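Local coordinates for HTH-type transcriptional regulator PrpR (Mycobacterium tuberculosis, PDB 6D2S), which regulates transcription of genes for short-chain fatty acid breakdown through the glyoxylate and methylcitrate cycles, which supports use of cholesterol-derived propionate and growth in macrophages, at residues S239-A244 with H273-S278; P137-H142 with P176-I181; I91-A96 with Y129-F134; G38-L43 with G85-Q90. All coordinates share one frame; numbering follows the deposited sequence. Where two conformers were deposited one is given.

Contact 1 (S239-A244 with H273-S278); sequences SYFWVA and HKLVYS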
# COMPACT_ATOMS: atom_id res chain seq x y z
N SER A 239 6.75 -24.24 -3.10
CA SER A 239 5.34 -23.95 -3.30
C SER A 239 4.96 -22.69 -2.54
O SER A 239 5.42 -22.47 -1.42
CB SER A 239 4.47 -25.12 -2.83
OG SER A 239 4.79 -26.30 -3.57
N TYR A 240 4.10 -21.89 -3.16
CA TYR A 240 3.60 -20.66 -2.57
C TYR A 240 2.09 -20.74 -2.44
O TYR A 240 1.42 -21.29 -3.32
CB TYR A 240 4.01 -19.44 -3.41
CG TYR A 240 5.48 -19.14 -3.27
CD1 TYR A 240 5.94 -18.05 -2.52
CD2 TYR A 240 6.43 -19.97 -3.86
CE1 TYR A 240 7.30 -17.80 -2.39
CE2 TYR A 240 7.78 -19.73 -3.74
CZ TYR A 240 8.21 -18.65 -3.01
OH TYR A 240 9.57 -18.43 -2.90
N PHE A 241 1.58 -20.22 -1.33
CA PHE A 241 0.15 -20.10 -1.12
C PHE A 241 -0.27 -18.70 -1.54
O PHE A 241 0.31 -17.70 -1.08
CB PHE A 241 -0.20 -20.36 0.35
CG PHE A 241 -1.67 -20.53 0.58
CD1 PHE A 241 -2.21 -21.79 0.81
CD2 PHE A 241 -2.53 -19.45 0.54
CE1 PHE A 241 -3.57 -21.95 1.01
CE2 PHE A 241 -3.89 -19.61 0.74
CZ PHE A 241 -4.40 -20.86 0.98
N TRP A 242 -1.26 -18.62 -2.43
CA TRP A 242 -1.65 -17.38 -3.06
C TRP A 242 -3.09 -17.03 -2.70
O TRP A 242 -3.96 -17.90 -2.69
CB TRP A 242 -1.52 -17.47 -4.59
CG TRP A 242 -0.09 -17.46 -5.06
CD1 TRP A 242 0.71 -18.53 -5.33
CD2 TRP A 242 0.70 -16.29 -5.33
NE1 TRP A 242 1.96 -18.10 -5.73
CE2 TRP A 242 1.97 -16.73 -5.75
CE3 TRP A 242 0.46 -14.92 -5.25
CZ2 TRP A 242 2.99 -15.85 -6.09
CZ3 TRP A 242 1.47 -14.05 -5.59
CH2 TRP A 242 2.72 -14.52 -6.00
N VAL A 243 -3.32 -15.75 -2.39
CA VAL A 243 -4.66 -15.24 -2.14
C VAL A 243 -4.82 -13.99 -3.00
O VAL A 243 -3.93 -13.13 -3.02
CB VAL A 243 -4.89 -14.92 -0.65
CG1 VAL A 243 -6.32 -14.45 -0.42
CG2 VAL A 243 -4.57 -16.14 0.20
N ALA A 244 -5.94 -13.90 -3.73
CA ALA A 244 -6.13 -12.82 -4.69
C ALA A 244 -7.59 -12.39 -4.72
O ALA A 244 -8.50 -13.17 -4.41
CB ALA A 244 -5.70 -13.23 -6.11
N HIS A 273 0.62 -21.48 7.47
CA HIS A 273 -0.23 -21.89 8.57
C HIS A 273 -0.74 -20.69 9.37
O HIS A 273 -1.76 -20.81 10.06
CB HIS A 273 0.48 -22.89 9.49
CG HIS A 273 1.67 -22.34 10.20
ND1 HIS A 273 2.87 -22.09 9.56
CD2 HIS A 273 1.86 -22.02 11.50
CE1 HIS A 273 3.74 -21.61 10.44
NE2 HIS A 273 3.15 -21.56 11.62
N LYS A 274 -0.07 -19.54 9.29
CA LYS A 274 -0.53 -18.35 9.97
C LYS A 274 -1.64 -17.61 9.22
O LYS A 274 -2.16 -16.62 9.73
CB LYS A 274 0.64 -17.39 10.20
CG LYS A 274 1.77 -18.01 11.03
CD LYS A 274 3.14 -17.53 10.57
CE LYS A 274 3.28 -16.02 10.68
NZ LYS A 274 3.51 -15.56 12.08
N LEU A 275 -1.98 -18.05 8.00
CA LEU A 275 -3.04 -17.43 7.22
C LEU A 275 -4.38 -18.08 7.54
O LEU A 275 -4.49 -19.30 7.51
CB LEU A 275 -2.79 -17.57 5.72
CG LEU A 275 -1.48 -17.06 5.14
CD1 LEU A 275 -1.44 -17.41 3.65
CD2 LEU A 275 -1.37 -15.57 5.34
N VAL A 276 -5.40 -17.26 7.77
CA VAL A 276 -6.73 -17.85 7.91
C VAL A 276 -7.10 -18.62 6.64
O VAL A 276 -7.85 -19.60 6.69
CB VAL A 276 -7.77 -16.78 8.26
CG1 VAL A 276 -7.90 -15.76 7.15
CG2 VAL A 276 -9.12 -17.43 8.57
N TYR A 277 -6.53 -18.22 5.50
CA TYR A 277 -6.88 -18.79 4.20
C TYR A 277 -6.46 -20.25 4.03
O TYR A 277 -6.97 -20.91 3.12
CB TYR A 277 -6.24 -17.95 3.09
CG TYR A 277 -6.67 -16.51 3.15
CD1 TYR A 277 -8.00 -16.16 2.91
CD2 TYR A 277 -5.76 -15.50 3.47
CE1 TYR A 277 -8.40 -14.84 2.97
CE2 TYR A 277 -6.16 -14.19 3.53
CZ TYR A 277 -7.48 -13.86 3.28
OH TYR A 277 -7.86 -12.55 3.33
N SER A 278 -5.58 -20.78 4.89
CA SER A 278 -4.97 -22.08 4.62
C SER A 278 -5.81 -23.27 5.08
O SER A 278 -5.28 -24.38 5.18
CB SER A 278 -3.59 -22.15 5.28
OG SER A 278 -3.70 -22.12 6.69
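Val-243 meets the aromatic ring of Tyr-277 with one methyl over its face: CG1 lies 3.8 Å from the ring centroid and only 5° off the normal, a CH-pi contact. Its second methyl, CG2, packs near the root of the ring, 3.5 Å from Tyr-277 CD2. The two side chains cross at about a right angle, and Val-276 CG1 covers the opposite face, leaving the phenol ring between two valines. Phe-241, two residues back on the same strand face, has CG anti to its backbone N (chi1 -168°), which sets CG, and with it the ring root, on the side of 273-278. It also crosses Tyr-277 at about a right angle, with CE2 3.7 Å from Tyr-277 CB. The ring end presses on backbone, CZ standing 3.3 Å from Tyr-277 O and CE1 3.9 Å from Ser-278 CA. Leu-275 slides past in the opposite direction, its CD1 3.9 Å from Phe-241 CD2. Strand 239-247 belongs to the antiparallel five-stranded sheet of the ScfR C-terminal region, assigned to the GAF clan, and the loop following strand 261-268 folds back over this face. Tyr-277 bonds through OH to Ile-152 N and through O to Arg-229 NH1. Across the segments there is no hydrogen bond, and packing is mostly carbon on carbon, apart from the Phe-241 contact with that carbonyl oxygen.

Contact 2 (P137-H142 with P176-I181); sequences PYREFH and PRQRGI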
# COMPACT_ATOMS: atom_id res chain seq x y z
N PRO A 137 -0.19 2.08 11.02
CA PRO A 137 1.06 2.20 11.78
C PRO A 137 1.62 0.83 12.11
O PRO A 137 0.89 -0.10 12.48
CB PRO A 137 0.64 2.98 13.04
CG PRO A 137 -0.84 2.80 13.14
CD PRO A 137 -1.32 2.73 11.71
N TYR A 138 2.95 0.71 12.01
CA TYR A 138 3.58 -0.60 11.87
C TYR A 138 3.19 -1.57 12.99
O TYR A 138 2.69 -2.67 12.72
CB TYR A 138 5.11 -0.45 11.79
CG TYR A 138 5.78 -1.70 11.28
CD1 TYR A 138 5.93 -2.82 12.11
CD2 TYR A 138 6.26 -1.78 9.97
CE1 TYR A 138 6.53 -3.98 11.65
CE2 TYR A 138 6.86 -2.95 9.50
CZ TYR A 138 7.00 -4.04 10.35
OH TYR A 138 7.60 -5.19 9.89
N ARG A 139 3.48 -1.21 14.25
CA ARG A 139 3.31 -2.19 15.31
C ARG A 139 1.84 -2.55 15.49
O ARG A 139 1.49 -3.72 15.71
CB ARG A 139 3.88 -1.66 16.63
CG ARG A 139 5.40 -1.58 16.66
CD ARG A 139 5.88 -1.20 18.06
NE ARG A 139 7.33 -1.06 18.14
CZ ARG A 139 7.99 -0.70 19.24
NH1 ARG A 139 7.32 -0.43 20.35
NH2 ARG A 139 9.31 -0.60 19.22
N GLU A 140 0.96 -1.55 15.43
CA GLU A 140 -0.47 -1.82 15.55
C GLU A 140 -0.96 -2.70 14.41
O GLU A 140 -1.73 -3.64 14.62
CB GLU A 140 -1.24 -0.49 15.59
CG GLU A 140 -2.75 -0.68 15.66
CD GLU A 140 -3.51 0.65 15.75
OE1 GLU A 140 -2.90 1.66 16.17
OE2 GLU A 140 -4.70 0.66 15.40
N PHE A 141 -0.53 -2.39 13.18
CA PHE A 141 -0.97 -3.17 12.02
C PHE A 141 -0.42 -4.59 12.07
O PHE A 141 -1.14 -5.56 11.80
CB PHE A 141 -0.54 -2.46 10.74
CG PHE A 141 -0.97 -3.16 9.49
CD1 PHE A 141 -2.30 -3.14 9.09
CD2 PHE A 141 -0.03 -3.83 8.69
CE1 PHE A 141 -2.71 -3.80 7.93
CE2 PHE A 141 -0.43 -4.48 7.53
CZ PHE A 141 -1.77 -4.47 7.15
N HIS A 142 0.86 -4.72 12.42
CA HIS A 142 1.47 -6.05 12.55
C HIS A 142 0.74 -6.88 13.59
O HIS A 142 0.41 -8.05 13.34
CB HIS A 142 2.96 -5.90 12.91
CG HIS A 142 3.69 -7.20 13.01
ND1 HIS A 142 3.79 -7.91 14.19
CD2 HIS A 142 4.38 -7.91 12.09
CE1 HIS A 142 4.49 -9.01 13.98
NE2 HIS A 142 4.87 -9.03 12.72
N PRO A 176 13.33 -4.77 10.70
CA PRO A 176 14.21 -5.73 11.37
C PRO A 176 13.70 -6.02 12.78
O PRO A 176 13.30 -5.11 13.51
CB PRO A 176 15.57 -5.03 11.38
CG PRO A 176 15.51 -4.11 10.17
CD PRO A 176 14.07 -3.63 10.13
N ARG A 177 13.66 -7.30 13.12
CA ARG A 177 13.25 -7.82 14.42
C ARG A 177 11.75 -7.72 14.64
O ARG A 177 11.27 -8.11 15.71
CB ARG A 177 14.00 -7.14 15.58
CG ARG A 177 15.51 -7.37 15.52
CD ARG A 177 16.26 -6.73 16.68
NE ARG A 177 17.70 -6.99 16.57
CZ ARG A 177 18.53 -6.24 15.86
NH1 ARG A 177 18.07 -5.17 15.21
NH2 ARG A 177 19.82 -6.54 15.79
N GLN A 178 10.97 -7.24 13.66
CA GLN A 178 9.52 -7.31 13.79
C GLN A 178 8.89 -7.58 12.43
O GLN A 178 7.99 -6.88 11.97
CB GLN A 178 8.91 -6.06 14.42
CG GLN A 178 7.44 -6.33 14.77
CD GLN A 178 6.78 -5.29 15.66
OE1 GLN A 178 7.43 -4.39 16.21
NE2 GLN A 178 5.46 -5.41 15.82
N ARG A 179 9.34 -8.64 11.77
CA ARG A 179 8.86 -8.94 10.43
C ARG A 179 7.49 -9.63 10.47
O ARG A 179 7.18 -10.38 11.40
CB ARG A 179 9.86 -9.85 9.69
CG ARG A 179 11.21 -9.17 9.47
CD ARG A 179 12.19 -10.05 8.73
NE ARG A 179 11.87 -10.14 7.32
CZ ARG A 179 11.44 -11.24 6.71
NH1 ARG A 179 11.30 -12.37 7.39
NH2 ARG A 179 11.18 -11.22 5.41
N GLY A 180 6.67 -9.33 9.46
CA GLY A 180 5.50 -10.13 9.16
C GLY A 180 5.85 -11.27 8.22
O GLY A 180 7.01 -11.49 7.86
N ILE A 181 4.82 -12.02 7.82
CA ILE A 181 5.05 -13.04 6.79
C ILE A 181 5.67 -12.39 5.56
O ILE A 181 5.17 -11.34 5.10
CB ILE A 181 3.73 -13.74 6.42
CG1 ILE A 181 3.20 -14.53 7.61
CG2 ILE A 181 3.93 -14.60 5.16
CD1 ILE A 181 1.75 -15.05 7.40
O HOH W 1 8.95 -2.41 16.01
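His-142 and Tyr-138 reach from one side of a helix to successive carbonyls of an irregular segment. The helix is 138-147, with Pro-137 at its N-cap position, in the IrrE-like part of the chain; 176-181 belongs to the connection that runs from helix 163-170 to strand 183-189 of the C-terminal ScfR sheet, so the contact binds this connection to the helical part. The imidazole donates through NE2 to Arg-179 O at 3.0 Å, with an N-H...O angle of 151°; the donor stands well above the carbonyl plane. One turn earlier, Tyr-138 OH donates to Gln-178 O at 2.7 Å, with that oxygen at the edge of the phenol ring. Both residues hold CG anti to the backbone N, which sets the two CG atoms toward 176-181 (chi1 -165° for Tyr-138 and -178° for His-142). Gln-178 CG touches both rings. It sits over the centre of the His-142 ring, 4.0 Å from the centroid, as a CH-pi contact, and is also 4.0 Å from Tyr-138 CE1. Beyond CG the glutamine chain is extended and its amide is nearly perpendicular to the imidazole; OE1 ends 3.5 Å from Arg-139 CG. A water links this OE1 to Arg-139 NE, accepting from the guanidinium and donating to the amide. Farther out, Glu-26 OE2 receives the backbone N-H of Arg-139. Arg-175 N bonds to the same hydroxyl oxygen of Tyr-138 that donates to Gln-178 O.

Contact 3 (I91-A96 with Y129-F134); sequences IATQLA and YFAGAF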
# COMPACT_ATOMS: atom_id res chain seq x y z
N ILE A 91 -4.46 12.77 2.12
CA ILE A 91 -3.95 13.80 3.01
C ILE A 91 -2.58 13.42 3.53
O ILE A 91 -1.67 14.25 3.61
CB ILE A 91 -4.94 14.05 4.17
CG1 ILE A 91 -6.30 14.47 3.62
CG2 ILE A 91 -4.38 15.10 5.13
CD1 ILE A 91 -7.47 14.28 4.64
N ALA A 92 -2.41 12.14 3.90
CA ALA A 92 -1.11 11.71 4.41
C ALA A 92 -0.05 11.71 3.31
O ALA A 92 1.13 11.97 3.60
CB ALA A 92 -1.25 10.31 5.04
N THR A 93 -0.45 11.46 2.07
CA THR A 93 0.49 11.59 0.96
C THR A 93 0.99 13.02 0.84
O THR A 93 2.20 13.26 0.74
CB THR A 93 -0.15 11.13 -0.35
OG1 THR A 93 -0.44 9.73 -0.27
CG2 THR A 93 0.82 11.35 -1.53
N GLN A 94 0.07 14.00 0.91
CA GLN A 94 0.49 15.40 0.87
C GLN A 94 1.31 15.78 2.10
O GLN A 94 2.24 16.58 2.00
CB GLN A 94 -0.74 16.32 0.74
CG GLN A 94 -0.38 17.76 0.40
CD GLN A 94 0.25 17.86 -0.97
OE1 GLN A 94 1.25 18.57 -1.18
NE2 GLN A 94 -0.33 17.15 -1.93
N LEU A 95 0.98 15.21 3.26
CA LEU A 95 1.77 15.46 4.47
C LEU A 95 3.22 15.05 4.26
O LEU A 95 4.15 15.76 4.67
CB LEU A 95 1.16 14.70 5.66
CG LEU A 95 2.03 14.50 6.92
CD1 LEU A 95 2.55 15.80 7.46
CD2 LEU A 95 1.23 13.76 8.01
N ALA A 96 3.44 13.91 3.60
CA ALA A 96 4.80 13.50 3.28
C ALA A 96 5.46 14.49 2.34
O ALA A 96 6.62 14.87 2.53
CB ALA A 96 4.81 12.10 2.67
N TYR A 129 4.21 5.53 0.14
CA TYR A 129 4.65 4.61 1.19
C TYR A 129 4.38 5.18 2.57
O TYR A 129 3.86 4.50 3.47
CB TYR A 129 6.15 4.29 1.01
CG TYR A 129 6.69 3.33 2.07
CD1 TYR A 129 6.99 3.78 3.34
CD2 TYR A 129 6.87 1.97 1.78
CE1 TYR A 129 7.46 2.91 4.32
CE2 TYR A 129 7.33 1.09 2.75
CZ TYR A 129 7.63 1.57 4.02
OH TYR A 129 8.11 0.71 4.99
N PHE A 130 4.78 6.44 2.78
CA PHE A 130 4.51 7.11 4.05
C PHE A 130 3.03 7.11 4.39
O PHE A 130 2.64 6.86 5.54
CB PHE A 130 5.04 8.55 4.00
CG PHE A 130 4.75 9.36 5.23
CD1 PHE A 130 5.65 9.39 6.29
CD2 PHE A 130 3.57 10.09 5.33
CE1 PHE A 130 5.38 10.15 7.42
CE2 PHE A 130 3.30 10.85 6.46
CZ PHE A 130 4.21 10.88 7.50
N ALA A 131 2.17 7.41 3.40
CA ALA A 131 0.74 7.45 3.67
C ALA A 131 0.23 6.09 4.12
O ALA A 131 -0.55 5.99 5.07
CB ALA A 131 -0.03 7.92 2.43
N GLY A 132 0.69 5.02 3.47
CA GLY A 132 0.33 3.68 3.93
C GLY A 132 0.82 3.40 5.34
O GLY A 132 0.12 2.75 6.13
N ALA A 133 2.02 3.87 5.68
CA ALA A 133 2.58 3.60 7.00
C ALA A 133 1.96 4.49 8.07
O ALA A 133 2.06 4.17 9.25
CB ALA A 133 4.10 3.78 6.98
N PHE A 134 1.31 5.59 7.67
CA PHE A 134 0.60 6.42 8.63
C PHE A 134 -0.80 5.86 8.92
O PHE A 134 -1.21 5.76 10.09
CB PHE A 134 0.51 7.85 8.08
CG PHE A 134 0.09 8.86 9.12
CD1 PHE A 134 -1.23 8.95 9.52
CD2 PHE A 134 1.02 9.69 9.71
CE1 PHE A 134 -1.63 9.86 10.49
CE2 PHE A 134 0.63 10.60 10.69
CZ PHE A 134 -0.69 10.68 11.07
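Ala-92 and Ala-131 are the small residues that let two helices come together: their CA atoms are 4.7 Å apart, and Ala-92 CB rests 3.7 Å from Ala-131 CB. Around this pair the helix axes approach to 7.8 Å and run at 123° to each other, nearer antiparallel than parallel. The larger bumps stand on one side of it. Phe-130, with CG anti to its backbone N (chi1 177°), pushes its ring into the hollow bounded by Ala-92, Leu-95 and Ala-96. Ala-96 CB meets CD2 of that ring at 3.6 Å, while Ala-92 O lies near the ring plane at its edge, 3.5 Å from the same CD2. Leu-95 CD2 also approaches the edge in plane, 3.9 Å from Phe-130 CE2. This methyl reaches on to the next turn, 4.2 Å from Phe-134 CE2, so it touches both aromatic rings. Ala-131 CB makes the reverse bump, resting beside Thr-93 with OG1 3.3 Å away; that hydroxyl is hydrogen-bonded to Phe-89 O in its own helix. All touching residues are buried, and no hydrogen bond crosses the interface. The contact joins two long helices in the core of the IrrE-like domain. Helix 19-31 packs on Leu-95, Phe-130 and Phe-134 through Met-28 and Ala-25, helix 39-51 adds Leu-43 and Phe-51, and strand 67-70 brings Arg-67 to Thr-93.

Contact 4 (G38-L43 with G85-Q90); sequences GLDIQL and GQRAFQ. With EDO (1,2-ethanediol), chain H.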
# COMPACT_ATOMS: atom_id res chain seq x y z
N GLY A 38 -11.73 7.07 11.29
CA GLY A 38 -11.92 8.49 11.07
C GLY A 38 -10.62 9.25 10.96
O GLY A 38 -10.54 10.41 11.40
N LEU A 39 -9.58 8.64 10.39
CA LEU A 39 -8.29 9.31 10.29
C LEU A 39 -8.33 10.49 9.33
O LEU A 39 -7.46 11.36 9.41
CB LEU A 39 -7.20 8.34 9.82
CG LEU A 39 -6.26 7.67 10.82
CD1 LEU A 39 -5.10 7.04 10.04
CD2 LEU A 39 -5.74 8.60 11.90
N ASP A 40 -9.31 10.53 8.42
CA ASP A 40 -9.38 11.66 7.50
C ASP A 40 -9.61 12.97 8.25
O ASP A 40 -8.95 13.98 7.96
CB ASP A 40 -10.46 11.43 6.43
CG ASP A 40 -11.83 11.09 7.01
OD1 ASP A 40 -11.92 10.48 8.11
OD2 ASP A 40 -12.83 11.41 6.34
N ILE A 41 -10.50 12.96 9.24
CA ILE A 41 -10.74 14.17 10.04
C ILE A 41 -9.53 14.48 10.91
O ILE A 41 -9.16 15.65 11.08
CB ILE A 41 -12.01 13.99 10.89
CG1 ILE A 41 -13.15 13.39 10.06
CG2 ILE A 41 -12.42 15.32 11.51
CD1 ILE A 41 -13.52 14.23 8.84
N GLN A 42 -8.93 13.45 11.51
CA GLN A 42 -7.79 13.67 12.39
C GLN A 42 -6.59 14.21 11.62
O GLN A 42 -5.87 15.10 12.11
CB GLN A 42 -7.42 12.36 13.08
CG GLN A 42 -8.54 11.80 13.96
CD GLN A 42 -8.18 10.44 14.53
OE1 GLN A 42 -7.24 10.33 15.31
NE2 GLN A 42 -8.89 9.40 14.11
N LEU A 43 -6.34 13.68 10.42
CA LEU A 43 -5.26 14.19 9.59
C LEU A 43 -5.52 15.63 9.16
O LEU A 43 -4.58 16.43 9.07
CB LEU A 43 -5.07 13.29 8.36
CG LEU A 43 -4.08 12.15 8.59
CD1 LEU A 43 -4.28 11.04 7.57
CD2 LEU A 43 -2.65 12.69 8.51
N GLY A 85 -11.09 6.27 4.17
CA GLY A 85 -9.75 5.72 4.14
C GLY A 85 -8.91 6.32 3.03
O GLY A 85 -7.73 6.62 3.22
N GLN A 86 -9.50 6.49 1.84
CA GLN A 86 -8.76 7.09 0.74
C GLN A 86 -8.59 8.60 0.92
O GLN A 86 -7.57 9.15 0.51
CB GLN A 86 -9.43 6.80 -0.60
CG GLN A 86 -8.73 5.69 -1.39
CD GLN A 86 -7.22 5.95 -1.56
OE1 GLN A 86 -6.80 6.82 -2.32
NE2 GLN A 86 -6.42 5.18 -0.83
N ARG A 87 -9.58 9.28 1.51
CA ARG A 87 -9.36 10.67 1.89
C ARG A 87 -8.13 10.78 2.79
O ARG A 87 -7.25 11.61 2.56
CB ARG A 87 -10.59 11.23 2.60
CG ARG A 87 -11.81 11.33 1.69
CD ARG A 87 -13.03 11.88 2.44
NE ARG A 87 -14.20 11.92 1.56
CZ ARG A 87 -15.33 12.56 1.84
NH1 ARG A 87 -15.44 13.24 2.98
NH2 ARG A 87 -16.35 12.54 0.98
N ALA A 88 -8.06 9.94 3.83
CA ALA A 88 -6.89 9.95 4.70
C ALA A 88 -5.62 9.67 3.92
O ALA A 88 -4.59 10.33 4.13
CB ALA A 88 -7.06 8.91 5.81
N PHE A 89 -5.67 8.69 3.01
CA PHE A 89 -4.48 8.34 2.22
C PHE A 89 -3.97 9.54 1.43
O PHE A 89 -2.76 9.81 1.38
CB PHE A 89 -4.80 7.17 1.30
CG PHE A 89 -3.60 6.58 0.63
CD1 PHE A 89 -2.92 5.51 1.22
CD2 PHE A 89 -3.17 7.06 -0.58
CE1 PHE A 89 -1.82 4.95 0.59
CE2 PHE A 89 -2.06 6.52 -1.21
CZ PHE A 89 -1.39 5.47 -0.63
N GLN A 90 -4.88 10.29 0.81
CA GLN A 90 -4.48 11.47 0.05
C GLN A 90 -3.86 12.53 0.95
O GLN A 90 -2.86 13.15 0.58
CB GLN A 90 -5.69 12.06 -0.68
CG GLN A 90 -6.23 11.16 -1.76
CD GLN A 90 -5.17 10.78 -2.77
OE1 GLN A 90 -4.48 11.64 -3.32
NE2 GLN A 90 -5.03 9.48 -3.03
C1 EDO H . -10.15 5.93 8.02
O1 EDO H . -9.56 6.09 9.27
C2 EDO H . -11.40 5.05 8.08
O2 EDO H . -12.40 5.63 8.87
O HOH W 2 -13.29 13.92 5.22
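Asp-40 and Ala-88 bring two helix backbones unusually close, their CA atoms being 4.1 Å apart. The segment axes themselves stay 8.1 Å apart and diverge by 29°, a roughly parallel pair. Ala-88 is the low point between them: its CB touches Asp-40 N at 3.8 Å and Leu-39 CB at 4.1 Å, and Leu-43 closes the next turn with CD1 3.5 Å from Ala-88 O. On one flank Asp-40 CB packs against Arg-87 CB. Their opposite charges are not in contact, Asp-40 OD2 lying 4.6 Å from Arg-87 NH1. A water joins them instead, donating to Asp-40 OD2 and accepting from Arg-87 NH1. The arginine spends NE on Leu-82 O and NH2 on His-80 O, bonds that hold the guanidinium in place. An ethanediol, probably from the crystallisation liquor, accepts the N-H groups of Gly-38, at the N-cap position, and of Leu-39, the first helical residue: Gly-38 N reaches O2 at 2.9 Å and Leu-39 N reaches O1 at 2.8 Å. The whole is a near-parallel pairing of helix 39-51 with helix 84-99, the latter in the IrrE-like domain, with an alanine at the closest point.

How the contacts relate
This chain holds the IrrE-like and C-terminal ScfR regions of a longer DNA-binding protein. Contacts 3 and 4 share helix 84-99 and form one continuous core, with centres 10 Å apart; Phe-134 CE1 meets Leu-43 CD2 at 3.6 Å, and Ile-91 CG2 lies 3.8 Å from Leu-43 CB. Contact 2 follows contact 3 directly along the chain, as helix 116-135 leads into helix 138-147, yet their centres are 18 Å apart. It forms the bridge to contact 1, where Leu-275 CD2 packs on Ile-181 CD1 at 3.8 Å. Contacts 1 and 3 lie on opposite sides of the chain's centre, about 17 Å apart at their nearest atoms. A bound sodium ion is about 7 Å from the Arg-179 side chain.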